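PDB 4L8K: putative peptidase from Parabacteroides merdae, which is a putative peptidase of family S41, probably a serine peptidase that cleaves peptide bonds, although its natural substrate is unknown. Local coordinates for residues R17-D20 / E21-F25; R219-Y222 / S223-D227; W33-V36 / Y37-Y40; G159-M162 / L163-D166. All coordinates share one frame; numbering follows the deposited sequence.

The four contacts form two pairs within one chain. Contacts 1 and 3, with centres 13 Å apart, lie on the successive helices 8-22 and 33-43 and pack directly together, M19 CB reaching W33 CZ2 at 3.4 Å. Contacts 2 and 4, centres 11 Å apart, also touch: A224 CB meets G160 O at 3.7 Å, bringing together the loops that lead into helices 224-232 and 162-169. Contact 2 lies near the centre of the chain and binds a phosphate ion, in what is probably the active-site region of this S41 peptidase. Contact 1 is 22 Å from contact 2 between centres, and contact 3 lies 31 Å from it.

Contact 1. Residues R17-D20 / E21-F25; sequences RIMD and ENYCF
M19, a selenomethionine, and Y23 run side by side in the same direction, so that the methyl end of one rests over the ring of the other. M19 CE lies 4.0 Å from the Y23 ring centroid and 24° off the ring normal, a CH-pi contact displaced toward the CG-CD1 bond at the rim. The selenium is more oblique and completes a Met-aromatic contact. The flexible, unbranched chain of M19 suits this place because it can bend at chi2 and chi3, which folds it back toward the tyrosine. The far end of Y23 is held by D66, and its ring meets F26 and F265 edge-to-face.

These residues finish helix 8-22, where the backbone pairs E21 N to R17 O and Y23 N to M19 O close the last turns before Y23 leaves helical geometry. N22 suits this end because its amide reaches back: ND2 donates to I18 O at 2.8 Å, in the carbonyl plane and on a lone pair. The bond also lies close to the N22 amide plane, which fixes the rotation of that group. A water then bridges D20 O and Y23 O, at 2.6 Å from D20 O.

On the exposed flank, R17 and E21 form a salt bridge, NH2 to OE1 3.3 Å. The oxygen sits over one guanidinium face, toward its rim, and the two planes are 78° apart, so attraction of charge rather than a directed N-H joins them; R17 is also poorly ordered. D20 turns to H190 instead.

Contact 2. Residues R219-Y222 / S223-D227; sequences RHSY and SATND. With PO4 (phosphate ion), chain E.
The Y222 ring has the S223 hydroxyl at its edge, in the ring plane, with OG 3.4 Å from CD1. Elsewhere the ring meets that of Y84 at about 50°, and a bound methylpentanediol molecule lies about 3 Å from the side chain. CG of Y222 stands between its backbone N and carbonyl carbon (chi1 55°), which swings the ring back beside the S223 side chain.

S223 OG donates to phosphate O2 at 2.8 Å. The side chains of H68, R264 and S266 and the backbone N-H groups of S249 and G250 also hydrogen-bond the ion, making a pocket suited to an anion. The phosphate probably came from the crystallisation liquor. A small serine with positive phi (60°) at the N-cap, its hydroxyl directed to an anion rather than to a capping bond, is consistent with the serine-peptidase site expected in family S41.

T225 stands in the first turn of helix 224-232. Its N donates to Y222 O at 3.3 Å from well above the carbonyl plane. The branched side chain of T225 does two jobs: its methyl CG2 packs on S221 CB at 3.8 Å, while OG1 is hydrogen-bonded to N157 O.

The segment joins strand 213-217, which lies between its parallel neighbours 149-153 and 238-242 in the mixed sheet, to helix 224-232. N226 on that helix reaches T245, beyond the end of strand 238-242.

Contact 3. Residues W33-V36 / Y37-Y40; sequences WDDV and YDRY
V36 and Y40 lie alongside one another on helix 33-43, one turn apart, with CG1 of the valine 3.9 Å from CD1 of the tyrosine. The same ring has V36 O at its edge, in plane, 3.1 Å from CD1. On its other branch V36 carries CG2, which R39 NH2 approaches to 3.5 Å. Valine fits here because its two methyls serve three neighbours: CG2 meets R39, while CG1, anti to the backbone N (chi1 163°), touches Y40 and lies over a face of W33, toward the rim.

The helix backbone sets this spacing through the i to i+4 bonds from Y37, D38, R39 and Y40 to the carbonyls of W33 through V36; Y40 N to V36 O measures 3.0 Å. Farther out, E63 takes both R39 NH2, in a salt bridge, and Y40 OH. Y37 OH bonds E13, while W33 stacks on W16, tying this helix to helix 8-22.

D34, D35 and D38 line the exposed side, with D35 OD1 and D38 OD2 4.4 Å apart. Such like charges should repel mildly, but solvent would screen them, and the nearby positive end of the helix dipole probably offsets part of the cost.

Contact 4. Residues G159-M162 / L163-D166; sequences GGSM and LYSD
S161 lays its CB obliquely against the ring of Y164, 3.8 Å from CD2, with CE2 almost as near. Its hydroxyl turns off to the side, toward L163. Standing anti to the backbone N (chi1 -179°), OG accepts from L163 N at 3.2 Å with an N-H...O angle of 157°, and it also touches L163 CB. Serine is a natural choice here, being short enough for its oxygen to reach forward to the amide of L163, which has no carbonyl partner one turn earlier in the helix.

This is a side-chain N-cap, with S161 just ahead of helix 162-169. In family S41 a glycine-rich loop at this place in the fold commonly borders the active site, and this one probably does likewise. The carbonyl of S161 takes up the next amides: Y164 N donates at 3.2 Å from above the carbonyl plane, and S165 N adds a longer, weak bond. With D166 N to M162 O the helix reaches its regular pattern, at 3.0 Å and nearly straight (177°). S165 packs CB on M162 O at 3.5 Å, and its small side chain suits the buried side facing F228 of helix 224-232. M162, a selenomethionine with a bent chain, reaches D227 of that helix and lies about 4 Å from a bound methylpentanediol.

Upstream, G159 and G160 lead in from strand 149-153 with positive phi, where a side chain would run into the preceding carbonyl oxygen; glycine is therefore the suitable residue. G159 N is held by N157 OD1, and backbone bonds join G159 and S161 to F128.

Contact 1. Residues R17-D20 / E21-F25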
loop_
_atom_site.group_PDB
_atom_site.type_symbol
_atom_site.label_atom_id
_atom_site.label_comp_id
_atom_site.label_asym_id
_atom_site.label_seq_id
_atom_site.Cartn_x
_atom_site.Cartn_y
_atom_site.Cartn_z
ATOM N N ARG A 17 -18.737 -19.877 -2.131
ATOM C CA ARG A 17 -18.547 -20.069 -3.568
ATOM C C ARG A 17 -17.845 -18.860 -4.210
ATOM O O ARG A 17 -16.936 -19.054 -5.022
ATOM C CB ARG A 17 -19.891 -20.337 -4.255
ATOM C CG ARG A 17 -19.918 -21.627 -5.082
ATOM C CD ARG A 17 -21.234 -21.819 -5.811
ATOM N NE ARG A 17 -21.102 -21.588 -7.252
ATOM C CZ ARG A 17 -21.279 -20.411 -7.845
ATOM N NH1 ARG A 17 -21.592 -19.336 -7.125
ATOM N NH2 ARG A 17 -21.130 -20.293 -9.157
ATOM N N ILE A 18 -18.244 -17.619 -3.825
ATOM C CA ILE A 18 -17.628 -16.390 -4.344
ATOM C C ILE A 18 -16.120 -16.395 -3.998
ATOM O O ILE A 18 -15.293 -16.106 -4.867
ATOM C CB ILE A 18 -18.351 -15.105 -3.852
ATOM C CG1 ILE A 18 -19.732 -14.968 -4.533
ATOM C CG2 ILE A 18 -17.494 -13.846 -4.120
ATOM C CD1 ILE A 18 -20.705 -14.012 -3.866
HETATM N N MSE A 19 -15.781 -16.765 -2.738
HETATM C CA MSE A 19 -14.404 -16.853 -2.275
HETATM C C MSE A 19 -13.669 -17.970 -2.984
HETATM O O MSE A 19 -12.580 -17.747 -3.515
HETATM C CB MSE A 19 -14.373 -17.073 -0.764
HETATM C CG MSE A 19 -14.634 -15.800 0.036
HETATM SE SE MSE A 19 -13.076 -14.668 0.049
HETATM C CE MSE A 19 -11.882 -15.689 1.181
ATOM N N ASP A 20 -14.285 -19.167 -3.036
ATOM C CA ASP A 20 -13.716 -20.368 -3.664
ATOM C C ASP A 20 -13.288 -20.133 -5.114
ATOM O O ASP A 20 -12.213 -20.581 -5.515
ATOM C CB ASP A 20 -14.727 -21.517 -3.615
ATOM C CG ASP A 20 -14.161 -22.861 -4.010
ATOM O OD1 ASP A 20 -13.188 -23.315 -3.357
ATOM O OD2 ASP A 20 -14.706 -23.478 -4.943
ATOM N N GLU A 21 -14.107 -19.410 -5.882
ATOM C CA GLU A 21 -13.876 -19.188 -7.299
ATOM C C GLU A 21 -13.092 -17.925 -7.639
ATOM O O GLU A 21 -12.499 -17.887 -8.723
ATOM C CB GLU A 21 -15.226 -19.160 -8.037
ATOM C CG GLU A 21 -15.989 -20.479 -7.893
ATOM C CD GLU A 21 -17.393 -20.577 -8.456
ATOM O OE1 GLU A 21 -17.967 -19.545 -8.877
ATOM O OE2 GLU A 21 -17.933 -21.706 -8.449
ATOM N N ASN A 22 -13.088 -16.891 -6.759
ATOM C CA ASN A 22 -12.452 -15.597 -7.077
ATOM C C ASN A 22 -11.290 -15.186 -6.167
ATOM O O ASN A 22 -10.481 -14.353 -6.596
ATOM C CB ASN A 22 -13.496 -14.484 -7.079
ATOM C CG ASN A 22 -14.628 -14.756 -8.031
ATOM O OD1 ASN A 22 -14.511 -14.569 -9.240
ATOM N ND2 ASN A 22 -15.728 -15.265 -7.509
ATOM N N TYR A 23 -11.190 -15.735 -4.941
ATOM C CA TYR A 23 -10.091 -15.386 -4.019
ATOM C C TYR A 23 -8.762 -15.900 -4.610
ATOM O O TYR A 23 -8.672 -17.058 -5.023
ATOM C CB TYR A 23 -10.349 -15.920 -2.597
ATOM C CG TYR A 23 -9.388 -15.364 -1.576
ATOM C CD1 TYR A 23 -9.505 -14.052 -1.119
ATOM C CD2 TYR A 23 -8.324 -16.129 -1.102
ATOM C CE1 TYR A 23 -8.605 -13.526 -0.195
ATOM C CE2 TYR A 23 -7.411 -15.607 -0.183
ATOM C CZ TYR A 23 -7.559 -14.305 0.267
ATOM O OH TYR A 23 -6.669 -13.778 1.163
ATOM N N CYS A 24 -7.766 -15.010 -4.716
ATOM C CA CYS A 24 -6.497 -15.255 -5.412
ATOM C C CYS A 24 -5.360 -15.810 -4.557
ATOM O O CYS A 24 -4.345 -16.190 -5.150
ATOM C CB CYS A 24 -6.030 -13.970 -6.094
ATOM S SG CYS A 24 -7.222 -13.251 -7.242
ATOM N N PHE A 25 -5.476 -15.829 -3.205
ATOM C CA PHE A 25 -4.299 -16.152 -2.414
ATOM C C PHE A 25 -4.407 -17.361 -1.500
ATOM O O PHE A 25 -3.633 -17.451 -0.544
ATOM C CB PHE A 25 -3.900 -14.893 -1.608
ATOM C CG PHE A 25 -3.722 -13.693 -2.518
ATOM C CD1 PHE A 25 -2.622 -13.601 -3.377
ATOM C CD2 PHE A 25 -4.706 -12.712 -2.598
ATOM C CE1 PHE A 25 -2.477 -12.508 -4.248
ATOM C CE2 PHE A 25 -4.584 -11.647 -3.499
ATOM C CZ PHE A 25 -3.464 -11.544 -4.308
HETATM O O HOH W 1 -10.150 -19.226 -6.294
#

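Contact 2. Residues R219-Y222 / S223-D227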
loop_
_atom_site.group_PDB
_atom_site.type_symbol
_atom_site.label_atom_id
_atom_site.label_comp_id
_atom_site.label_asym_id
_atom_site.label_seq_id
_atom_site.Cartn_x
_atom_site.Cartn_y
_atom_site.Cartn_z
ATOM N N ARG A 219 3.023 0.132 7.731
ATOM C CA ARG A 219 1.955 -0.832 7.485
ATOM C C ARG A 219 0.693 -0.155 6.937
ATOM O O ARG A 219 -0.115 -0.795 6.266
ATOM C CB ARG A 219 1.624 -1.620 8.781
ATOM C CG ARG A 219 0.860 -2.920 8.541
ATOM C CD ARG A 219 1.568 -3.885 7.604
ATOM N NE ARG A 219 0.784 -5.104 7.584
ATOM C CZ ARG A 219 1.016 -6.177 6.843
ATOM N NH1 ARG A 219 1.942 -6.149 5.890
ATOM N NH2 ARG A 219 0.272 -7.258 6.992
ATOM N N HIS A 220 0.540 1.137 7.195
ATOM C CA HIS A 220 -0.599 1.869 6.702
ATOM C C HIS A 220 -0.338 2.472 5.310
ATOM O O HIS A 220 -1.161 3.255 4.852
ATOM C CB HIS A 220 -1.065 2.888 7.722
ATOM C CG HIS A 220 -1.808 2.236 8.841
ATOM N ND1 HIS A 220 -1.219 2.019 10.062
ATOM C CD2 HIS A 220 -3.065 1.733 8.879
ATOM C CE1 HIS A 220 -2.135 1.425 10.820
ATOM N NE2 HIS A 220 -3.250 1.204 10.144
ATOM N N SER A 221 0.745 2.030 4.598
ATOM C CA SER A 221 1.044 2.324 3.191
ATOM C C SER A 221 0.535 1.108 2.410
ATOM O O SER A 221 1.094 0.022 2.556
ATOM C CB SER A 221 2.545 2.552 2.951
ATOM O OG SER A 221 3.087 3.626 3.699
ATOM N N TYR A 222 -0.576 1.226 1.689
ATOM C CA TYR A 222 -1.114 0.049 1.018
ATOM C C TYR A 222 -1.932 0.410 -0.210
ATOM O O TYR A 222 -2.141 1.592 -0.484
ATOM C CB TYR A 222 -1.956 -0.820 1.995
ATOM C CG TYR A 222 -3.065 -0.076 2.696
ATOM C CD1 TYR A 222 -4.308 0.098 2.089
ATOM C CD2 TYR A 222 -2.879 0.454 3.970
ATOM C CE1 TYR A 222 -5.345 0.762 2.740
ATOM C CE2 TYR A 222 -3.917 1.113 4.637
ATOM C CZ TYR A 222 -5.155 1.243 4.023
ATOM O OH TYR A 222 -6.196 1.902 4.627
ATOM N N SER A 223 -2.394 -0.643 -0.942
ATOM C CA SER A 223 -3.171 -0.597 -2.173
ATOM C C SER A 223 -2.367 0.140 -3.264
ATOM O O SER A 223 -1.264 -0.329 -3.529
ATOM C CB SER A 223 -4.555 -0.018 -1.932
ATOM O OG SER A 223 -5.237 -0.915 -1.064
ATOM N N ALA A 224 -2.849 1.253 -3.877
ATOM C CA ALA A 224 -2.072 1.951 -4.934
ATOM C C ALA A 224 -0.666 2.381 -4.411
ATOM O O ALA A 224 0.289 2.399 -5.176
ATOM C CB ALA A 224 -2.837 3.162 -5.468
ATOM N N THR A 225 -0.546 2.673 -3.104
ATOM C CA THR A 225 0.719 3.052 -2.469
ATOM C C THR A 225 1.694 1.878 -2.506
ATOM O O THR A 225 2.896 2.098 -2.675
ATOM C CB THR A 225 0.471 3.531 -1.050
ATOM O OG1 THR A 225 -0.590 4.477 -1.102
ATOM C CG2 THR A 225 1.713 4.156 -0.401
ATOM N N ASN A 226 1.175 0.639 -2.364
ATOM C CA ASN A 226 1.999 -0.568 -2.424
ATOM C C ASN A 226 2.582 -0.702 -3.817
ATOM O O ASN A 226 3.756 -1.001 -3.945
ATOM C CB ASN A 226 1.190 -1.828 -2.039
ATOM C CG ASN A 226 2.050 -3.035 -1.789
ATOM O OD1 ASN A 226 3.030 -2.980 -1.050
ATOM N ND2 ASN A 226 1.708 -4.160 -2.396
ATOM N N ASP A 227 1.775 -0.432 -4.868
ATOM C CA ASP A 227 2.232 -0.504 -6.267
ATOM C C ASP A 227 3.243 0.598 -6.571
ATOM O O ASP A 227 4.171 0.361 -7.336
ATOM C CB ASP A 227 1.045 -0.416 -7.238
ATOM C CG ASP A 227 -0.043 -1.445 -7.027
ATOM O OD1 ASP A 227 0.244 -2.514 -6.411
ATOM O OD2 ASP A 227 -1.164 -1.213 -7.501
HETATM P P PO4 E . -6.995 -3.792 -2.642
HETATM O O1 PO4 E . -7.076 -5.016 -3.535
HETATM O O2 PO4 E . -5.509 -3.318 -2.569
HETATM O O3 PO4 E . -7.892 -2.673 -3.236
HETATM O O4 PO4 E . -7.466 -4.173 -1.220
#

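Contact 3. Residues W33-V36 / Y37-Y40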
loop_
_atom_site.group_PDB
_atom_site.type_symbol
_atom_site.label_atom_id
_atom_site.label_comp_id
_atom_site.label_asym_id
_atom_site.label_seq_id
_atom_site.Cartn_x
_atom_site.Cartn_y
_atom_site.Cartn_z
ATOM N N TRP A 33 -9.831 -24.303 2.214
ATOM C CA TRP A 33 -11.160 -23.733 2.013
ATOM C C TRP A 33 -12.273 -24.796 2.008
ATOM O O TRP A 33 -13.410 -24.465 2.344
ATOM C CB TRP A 33 -11.205 -22.863 0.747
ATOM C CG TRP A 33 -12.326 -21.860 0.742
ATOM C CD1 TRP A 33 -13.291 -21.719 -0.214
ATOM C CD2 TRP A 33 -12.580 -20.837 1.723
ATOM N NE1 TRP A 33 -14.135 -20.680 0.108
ATOM C CE2 TRP A 33 -13.725 -20.122 1.297
ATOM C CE3 TRP A 33 -11.926 -20.428 2.907
ATOM C CZ2 TRP A 33 -14.269 -19.064 2.042
ATOM C CZ3 TRP A 33 -12.437 -19.353 3.620
ATOM C CH2 TRP A 33 -13.598 -18.685 3.191
ATOM N N ASP A 34 -11.945 -26.066 1.704
ATOM C CA ASP A 34 -12.905 -27.176 1.754
ATOM C C ASP A 34 -13.225 -27.553 3.203
ATOM O O ASP A 34 -14.374 -27.882 3.496
ATOM C CB ASP A 34 -12.371 -28.406 0.992
ATOM C CG ASP A 34 -12.475 -28.337 -0.524
ATOM O OD1 ASP A 34 -13.345 -27.591 -1.031
ATOM O OD2 ASP A 34 -11.722 -29.073 -1.204
ATOM N N ASP A 35 -12.217 -27.500 4.110
ATOM C CA ASP A 35 -12.396 -27.790 5.542
ATOM C C ASP A 35 -13.142 -26.638 6.215
ATOM O O ASP A 35 -13.842 -26.865 7.203
ATOM C CB ASP A 35 -11.058 -28.046 6.271
ATOM C CG ASP A 35 -10.148 -29.120 5.677
ATOM O OD1 ASP A 35 -10.665 -30.025 4.968
ATOM O OD2 ASP A 35 -8.921 -29.077 5.950
ATOM N N VAL A 36 -12.976 -25.402 5.676
ATOM C CA VAL A 36 -13.678 -24.195 6.123
ATOM C C VAL A 36 -15.169 -24.394 5.776
ATOM O O VAL A 36 -16.045 -24.090 6.603
ATOM C CB VAL A 36 -13.065 -22.884 5.517
ATOM C CG1 VAL A 36 -14.024 -21.705 5.636
ATOM C CG2 VAL A 36 -11.726 -22.544 6.175
ATOM N N TYR A 37 -15.451 -24.966 4.576
ATOM C CA TYR A 37 -16.834 -25.259 4.198
ATOM C C TYR A 37 -17.457 -26.263 5.189
ATOM O O TYR A 37 -18.546 -26.007 5.683
ATOM C CB TYR A 37 -16.960 -25.799 2.755
ATOM C CG TYR A 37 -18.395 -26.113 2.393
ATOM C CD1 TYR A 37 -19.236 -25.129 1.882
ATOM C CD2 TYR A 37 -18.943 -27.370 2.655
ATOM C CE1 TYR A 37 -20.581 -25.392 1.613
ATOM C CE2 TYR A 37 -20.291 -27.643 2.406
ATOM C CZ TYR A 37 -21.100 -26.656 1.865
ATOM O OH TYR A 37 -22.418 -26.942 1.598
ATOM N N ASP A 38 -16.775 -27.393 5.451
ATOM C CA ASP A 38 -17.270 -28.465 6.332
ATOM C C ASP A 38 -17.575 -27.955 7.736
ATOM O O ASP A 38 -18.613 -28.310 8.291
ATOM C CB ASP A 38 -16.277 -29.638 6.403
ATOM C CG ASP A 38 -16.041 -30.332 5.078
ATOM O OD1 ASP A 38 -16.940 -30.278 4.210
ATOM O OD2 ASP A 38 -14.956 -30.932 4.910
ATOM N N ARG A 39 -16.695 -27.100 8.289
ATOM C CA ARG A 39 -16.876 -26.551 9.634
ATOM C C ARG A 39 -18.059 -25.570 9.704
ATOM O O ARG A 39 -18.938 -25.729 10.549
ATOM C CB ARG A 39 -15.594 -25.868 10.113
ATOM C CG ARG A 39 -14.558 -26.875 10.590
ATOM C CD ARG A 39 -13.362 -26.232 11.260
ATOM N NE ARG A 39 -12.503 -25.530 10.304
ATOM C CZ ARG A 39 -12.212 -24.235 10.359
ATOM N NH1 ARG A 39 -12.699 -23.474 11.332
ATOM N NH2 ARG A 39 -11.417 -23.694 9.453
ATOM N N TYR A 40 -18.087 -24.575 8.801
ATOM C CA TYR A 40 -19.125 -23.540 8.795
ATOM C C TYR A 40 -20.483 -24.063 8.326
ATOM O O TYR A 40 -21.510 -23.492 8.697
ATOM C CB TYR A 40 -18.668 -22.319 7.981
ATOM C CG TYR A 40 -17.647 -21.510 8.754
ATOM C CD1 TYR A 40 -16.296 -21.876 8.769
ATOM C CD2 TYR A 40 -18.036 -20.426 9.534
ATOM C CE1 TYR A 40 -15.357 -21.158 9.514
ATOM C CE2 TYR A 40 -17.112 -19.723 10.302
ATOM C CZ TYR A 40 -15.770 -20.078 10.268
ATOM O OH TYR A 40 -14.853 -19.366 10.993
#

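Contact 4. Residues G159-M162 / L163-D166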
loop_
_atom_site.group_PDB
_atom_site.type_symbol
_atom_site.label_atom_id
_atom_site.label_comp_id
_atom_site.label_asym_id
_atom_site.label_seq_id
_atom_site.Cartn_x
_atom_site.Cartn_y
_atom_site.Cartn_z
ATOM N N GLY A 159 -3.709 4.549 -0.306
ATOM C CA GLY A 159 -3.874 4.444 -1.750
ATOM C C GLY A 159 -4.791 5.488 -2.340
ATOM O O GLY A 159 -4.947 6.576 -1.789
ATOM N N GLY A 160 -5.374 5.151 -3.479
ATOM C CA GLY A 160 -6.248 6.034 -4.234
ATOM C C GLY A 160 -6.093 5.801 -5.719
ATOM O O GLY A 160 -6.159 4.651 -6.184
ATOM N N SER A 161 -5.854 6.879 -6.479
ATOM C CA SER A 161 -5.807 6.727 -7.931
ATOM C C SER A 161 -4.433 6.453 -8.465
ATOM O O SER A 161 -3.480 7.194 -8.189
ATOM C CB SER A 161 -6.401 7.935 -8.644
ATOM O OG SER A 161 -6.371 7.753 -10.050
HETATM N N MSE A 162 -4.379 5.435 -9.345
HETATM C CA MSE A 162 -3.206 4.943 -10.082
HETATM C C MSE A 162 -2.698 6.011 -11.063
HETATM O O MSE A 162 -1.553 5.933 -11.532
HETATM C CB MSE A 162 -3.569 3.665 -10.857
HETATM C CG MSE A 162 -4.286 2.615 -10.004
HETATM SE SE MSE A 162 -3.556 0.824 -10.180
HETATM C CE MSE A 162 -1.832 1.217 -9.346
ATOM N N LEU A 163 -3.573 6.976 -11.419
ATOM C CA LEU A 163 -3.203 8.045 -12.329
ATOM C C LEU A 163 -2.076 8.872 -11.696
ATOM O O LEU A 163 -1.091 9.173 -12.367
ATOM C CB LEU A 163 -4.432 8.915 -12.668
ATOM C CG LEU A 163 -4.177 10.208 -13.483
ATOM C CD1 LEU A 163 -4.004 9.894 -14.946
ATOM C CD2 LEU A 163 -5.319 11.202 -13.313
ATOM N N TYR A 164 -2.180 9.142 -10.384
ATOM C CA TYR A 164 -1.190 9.941 -9.653
ATOM C C TYR A 164 0.000 9.108 -9.279
ATOM O O TYR A 164 1.128 9.616 -9.259
ATOM C CB TYR A 164 -1.832 10.600 -8.429
ATOM C CG TYR A 164 -3.077 11.364 -8.832
ATOM C CD1 TYR A 164 -3.028 12.350 -9.821
ATOM C CD2 TYR A 164 -4.314 11.056 -8.280
ATOM C CE1 TYR A 164 -4.177 13.024 -10.227
ATOM C CE2 TYR A 164 -5.459 11.749 -8.650
ATOM C CZ TYR A 164 -5.383 12.733 -9.626
ATOM O OH TYR A 164 -6.485 13.460 -9.977
ATOM N N SER A 165 -0.239 7.823 -9.042
ATOM C CA SER A 165 0.824 6.867 -8.781
ATOM C C SER A 165 1.815 6.892 -9.954
ATOM O O SER A 165 2.970 7.231 -9.732
ATOM C CB SER A 165 0.230 5.478 -8.575
ATOM O OG SER A 165 1.177 4.689 -7.880
ATOM N N ASP A 166 1.330 6.625 -11.195
ATOM C CA ASP A 166 2.139 6.623 -12.427
ATOM C C ASP A 166 2.766 7.976 -12.720
ATOM O O ASP A 166 3.916 8.024 -13.152
ATOM C CB ASP A 166 1.290 6.202 -13.646
ATOM C CG ASP A 166 1.436 4.750 -14.045
ATOM O OD1 ASP A 166 1.411 3.877 -13.144
ATOM O OD2 ASP A 166 1.502 4.478 -15.252
#